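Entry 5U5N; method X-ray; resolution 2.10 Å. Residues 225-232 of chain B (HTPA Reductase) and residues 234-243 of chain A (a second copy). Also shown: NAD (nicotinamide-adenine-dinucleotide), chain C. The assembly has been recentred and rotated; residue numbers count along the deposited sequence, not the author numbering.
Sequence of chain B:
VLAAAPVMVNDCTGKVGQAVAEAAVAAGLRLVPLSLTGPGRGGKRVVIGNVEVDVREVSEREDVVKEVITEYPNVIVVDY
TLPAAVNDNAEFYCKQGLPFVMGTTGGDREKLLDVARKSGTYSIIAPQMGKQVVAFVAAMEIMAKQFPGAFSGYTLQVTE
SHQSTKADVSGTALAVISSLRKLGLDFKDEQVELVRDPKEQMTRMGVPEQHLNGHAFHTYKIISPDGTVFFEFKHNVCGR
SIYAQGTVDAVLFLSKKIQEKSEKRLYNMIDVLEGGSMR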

# COMPACT_ATOMS: atom_id res chain seq x y z
N PRO B 225 19.01 -2.46 -1.09
CA PRO B 225 20.35 -2.95 -0.77
C PRO B 225 21.40 -1.87 -0.67
O PRO B 225 22.30 -1.99 0.13
CB PRO B 225 20.67 -3.85 -1.95
CG PRO B 225 19.37 -4.38 -2.39
CD PRO B 225 18.38 -3.28 -2.15
N ASP B 226 21.32 -0.84 -1.49
CA ASP B 226 22.32 0.22 -1.45
C ASP B 226 21.97 1.36 -0.48
O ASP B 226 22.73 2.32 -0.34
CB ASP B 226 22.62 0.73 -2.86
CG ASP B 226 21.46 1.48 -3.53
OD1 ASP B 226 20.31 1.59 -2.99
OD2 ASP B 226 21.74 1.97 -4.67
N GLY B 227 20.81 1.28 0.16
CA GLY B 227 20.40 2.28 1.12
C GLY B 227 19.91 3.58 0.54
O GLY B 227 19.69 4.53 1.28
N THR B 228 19.76 3.67 -0.79
CA THR B 228 19.31 4.92 -1.42
C THR B 228 17.79 5.04 -1.58
O THR B 228 17.31 6.14 -1.91
CB THR B 228 19.93 5.14 -2.83
OG1 THR B 228 19.51 4.09 -3.70
CG2 THR B 228 21.42 5.18 -2.73
N VAL B 229 17.04 3.94 -1.39
CA VAL B 229 15.58 3.97 -1.46
C VAL B 229 15.01 3.55 -0.11
O VAL B 229 15.32 2.47 0.40
CB VAL B 229 15.03 3.02 -2.54
CG1 VAL B 229 13.53 3.19 -2.71
CG2 VAL B 229 15.75 3.22 -3.87
N PHE B 230 14.15 4.40 0.45
CA PHE B 230 13.55 4.24 1.77
C PHE B 230 12.03 4.40 1.62
O PHE B 230 11.56 5.45 1.14
CB PHE B 230 14.15 5.32 2.70
CG PHE B 230 13.55 5.35 4.08
CD1 PHE B 230 13.97 4.46 5.05
CD2 PHE B 230 12.56 6.30 4.42
CE1 PHE B 230 13.43 4.48 6.31
CE2 PHE B 230 11.98 6.31 5.68
CZ PHE B 230 12.43 5.41 6.63
N PHE B 231 11.28 3.35 1.99
CA PHE B 231 9.81 3.40 2.13
C PHE B 231 9.47 3.23 3.59
O PHE B 231 10.01 2.38 4.29
CB PHE B 231 9.11 2.26 1.36
CG PHE B 231 9.10 2.44 -0.13
CD1 PHE B 231 10.21 2.09 -0.90
CD2 PHE B 231 7.99 2.98 -0.78
CE1 PHE B 231 10.19 2.26 -2.28
CE2 PHE B 231 7.99 3.14 -2.16
CZ PHE B 231 9.07 2.77 -2.90
N GLU B 232 8.51 3.99 4.06
CA GLU B 232 8.06 3.91 5.44
C GLU B 232 6.55 4.05 5.48
O GLU B 232 6.00 4.98 4.87
CB GLU B 232 8.77 4.95 6.31
CG GLU B 232 8.45 4.86 7.77
CD GLU B 232 8.96 6.05 8.56
OE1 GLU B 232 8.30 7.11 8.52
OE2 GLU B 232 10.00 5.94 9.27
PA NAD C . 22.21 14.19 -19.42
O1A NAD C . 22.05 15.60 -19.96
O2A NAD C . 23.15 13.88 -18.28
O5B NAD C . 22.60 13.20 -20.61
C5B NAD C . 21.80 13.02 -21.76
C4B NAD C . 22.76 12.63 -22.88
O4B NAD C . 22.06 12.32 -24.08
C3B NAD C . 23.77 13.72 -23.21
O3B NAD C . 25.07 13.32 -22.75
C2B NAD C . 23.65 13.92 -24.73
O2B NAD C . 24.94 14.16 -25.35
C1B NAD C . 22.92 12.64 -25.18
N9A NAD C . 22.13 12.68 -26.44
C8A NAD C . 21.39 13.70 -26.91
N7A NAD C . 20.81 13.37 -28.09
C5A NAD C . 21.17 12.11 -28.38
C6A NAD C . 20.92 11.16 -29.49
N6A NAD C . 20.13 11.50 -30.53
N1A NAD C . 21.48 9.93 -29.43
C2A NAD C . 22.28 9.57 -28.40
N3A NAD C . 22.56 10.39 -27.37
C4A NAD C . 22.04 11.65 -27.30
O3 NAD C . 20.72 13.66 -19.10
PN NAD C . 20.36 12.63 -17.89
O1N NAD C . 20.61 13.41 -16.61
O2N NAD C . 21.07 11.31 -18.12
O5D NAD C . 18.80 12.40 -18.21
C5D NAD C . 18.42 11.85 -19.46
C4D NAD C . 16.91 11.77 -19.65
O4D NAD C . 16.39 10.73 -18.80
C3D NAD C . 16.16 13.06 -19.29
O3D NAD C . 15.11 13.34 -20.23
C2D NAD C . 15.58 12.77 -17.92
O2D NAD C . 14.34 13.45 -17.67
C1D NAD C . 15.32 11.27 -18.00
N1N NAD C . 15.18 10.57 -16.70
C2N NAD C . 14.19 9.67 -16.62
C3N NAD C . 13.95 8.93 -15.47
C7N NAD C . 12.80 7.94 -15.42
O7N NAD C . 12.31 7.68 -14.33
N7N NAD C . 12.31 7.35 -16.52
C4N NAD C . 14.78 9.15 -14.37
C5N NAD C . 15.81 10.08 -14.46
C6N NAD C . 16.00 10.79 -15.65
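Chain A (234-243) KHNVCGRSIY

A strand of chain A pairs antiparallel with a strand of chain B. Residues 229-232 of chain B and 234-238 of chain A are both extended, their N-to-C directions differ by 173°, and their axes approach to 4.7 Å, the spacing of neighbouring strands in one sheet. The register is simple: Glu232(B) faces Lys234(A), Phe231(B) faces His235(A), Phe230(B) faces Asn236(A) and Val229(B) faces Val237(A), with CA-CA distances of 4.5 to 5.1 Å.

Hydrogen-bonded and non-hydrogen-bonded pairs alternate. Lys234(A) N donates to Glu232(B) O at 2.7 Å, and Glu232(B) N returns the bond to Lys234(A) O at 3.0 Å; two residues along, Asn236(A) N reaches Phe230(B) O at 2.8 Å and Phe230(B) N reaches Asn236(A) O at 3.0 Å. A single bond, Cys238(A) N to Thr228(B) O at 2.9 Å, carries the ladder to the point where chain B is no longer strand. At the narrow pairs, CA-H groups point at carbonyls instead, as in Phe231(B) CA to Lys234(A) O at 3.3 Å.

Beyond Cys238(A), chain A turns at Gly239(A), whose positive phi suits glycine, and enters a helix at Ser241(A). This return brings Ile242(A) against the strand: its CB lies 3.8 Å from Val229(B) CG2, an apolar contact on the face shared by Val229(B), Phe231(B), His235(A) and Val237(A). On that same face Phe231(B) CE2 comes to 3.3 Å from His235(A) CB, while the imidazole leads away and its NE2 is satisfied elsewhere in the structure.

The other face carries Phe230(B), Glu232(B), Lys234(A) and Asn236(A). Glu232(B) OE1 and Lys234(A) NZ form a long salt bridge of 3.6 Å between directly paired residues. The lysine's aliphatic part also serves the contact, since Lys234(A) CD meets the edge of the Phe230(B) ring, 4.4 Å from CE2 of Phe230(B).

The turn of chain B supplies a polar anchor. Asp226(B) OD1 accepts from Thr228(B) N at 3.1 Å and from Thr228(B) OG1 at 2.7 Å, fixing the loop, while Asp226(B) OD2 accepts from Ser241(A) OG at 2.5 Å. One carboxylate thus braces its own chain and holds the start of the partner's helix. A water completes the corner, donating to Cys238(A) O at 2.8 Å and to Thr228(B) OG1 at 3.2 Å and accepting from Ile242(A) N at 3.0 Å. The pattern is legible: the backbone ladder runs along the paired strands, and a polar cluster of Asp226(B), Thr228(B), Ser241(A) and a water lies beyond its end.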

# COMPACT_ATOMS: atom_id res chain seq x y z
N LYS A 234 5.65 7.17 3.31
CA LYS A 234 6.80 7.82 2.73
C LYS A 234 7.43 6.97 1.65
O LYS A 234 7.55 5.74 1.81
CB LYS A 234 7.89 8.04 3.76
CG LYS A 234 7.60 9.10 4.76
CD LYS A 234 8.79 9.32 5.66
CE LYS A 234 8.44 10.42 6.64
NZ LYS A 234 9.44 10.46 7.75
N HIS A 235 7.89 7.64 0.60
CA HIS A 235 8.79 7.04 -0.35
C HIS A 235 9.85 8.08 -0.73
O HIS A 235 9.53 9.16 -1.18
CB HIS A 235 8.05 6.40 -1.53
CG HIS A 235 7.16 7.32 -2.30
ND1 HIS A 235 7.60 8.03 -3.39
CD2 HIS A 235 5.83 7.55 -2.21
CE1 HIS A 235 6.60 8.73 -3.89
NE2 HIS A 235 5.50 8.45 -3.19
N ASN A 236 11.10 7.74 -0.42
CA ASN A 236 12.24 8.63 -0.44
C ASN A 236 13.31 8.04 -1.34
O ASN A 236 13.80 6.94 -1.06
CB ASN A 236 12.79 8.80 0.97
CG ASN A 236 11.88 9.59 1.88
OD1 ASN A 236 10.88 10.19 1.45
ND2 ASN A 236 12.24 9.62 3.15
N VAL A 237 13.68 8.76 -2.41
CA VAL A 237 14.70 8.34 -3.34
C VAL A 237 15.88 9.31 -3.32
O VAL A 237 15.66 10.52 -3.41
CB VAL A 237 14.15 8.28 -4.78
CG1 VAL A 237 15.28 8.05 -5.81
CG2 VAL A 237 13.12 7.16 -4.86
N CYS A 238 17.09 8.76 -3.21
CA CYS A 238 18.31 9.52 -3.22
C CYS A 238 19.05 9.16 -4.53
O CYS A 238 19.32 7.98 -4.76
CB CYS A 238 19.21 9.17 -2.02
SG CYS A 238 18.70 9.82 -0.40
N GLY A 239 19.34 10.15 -5.35
CA GLY A 239 20.11 9.93 -6.59
C GLY A 239 19.38 9.05 -7.58
O GLY A 239 18.16 9.01 -7.58
N ARG A 240 20.15 8.30 -8.37
CA ARG A 240 19.67 7.68 -9.61
C ARG A 240 19.56 6.17 -9.59
O ARG A 240 19.12 5.58 -10.57
CB ARG A 240 20.64 8.01 -10.76
CG ARG A 240 20.60 9.45 -11.12
CD ARG A 240 21.52 9.81 -12.27
NE ARG A 240 21.75 11.25 -12.12
CZ ARG A 240 22.80 11.80 -11.52
NH1 ARG A 240 23.80 11.05 -11.04
NH2 ARG A 240 22.85 13.12 -11.41
N SER A 241 20.00 5.55 -8.50
CA SER A 241 20.13 4.11 -8.48
C SER A 241 18.79 3.38 -8.68
O SER A 241 18.78 2.37 -9.37
CB SER A 241 20.87 3.65 -7.21
OG SER A 241 20.22 2.56 -6.63
N ILE A 242 17.68 3.92 -8.17
CA ILE A 242 16.38 3.24 -8.36
C ILE A 242 15.99 3.19 -9.85
O ILE A 242 15.37 2.22 -10.29
CB ILE A 242 15.23 3.86 -7.53
CG1 ILE A 242 14.03 2.90 -7.46
CG2 ILE A 242 14.80 5.22 -8.03
CD1 ILE A 242 12.85 3.43 -6.69
N TYR A 243 16.35 4.23 -10.60
CA TYR A 243 16.05 4.28 -12.05
C TYR A 243 16.96 3.28 -12.78
O TYR A 243 16.48 2.53 -13.62
CB TYR A 243 16.15 5.73 -12.62
CG TYR A 243 15.46 6.74 -11.71
CD1 TYR A 243 14.09 6.71 -11.52
CD2 TYR A 243 16.19 7.70 -11.00
CE1 TYR A 243 13.45 7.61 -10.67
CE2 TYR A 243 15.57 8.59 -10.13
CZ TYR A 243 14.20 8.54 -9.97
OH TYR A 243 13.57 9.38 -9.07
O HOH W 1 17.86 5.78 -5.79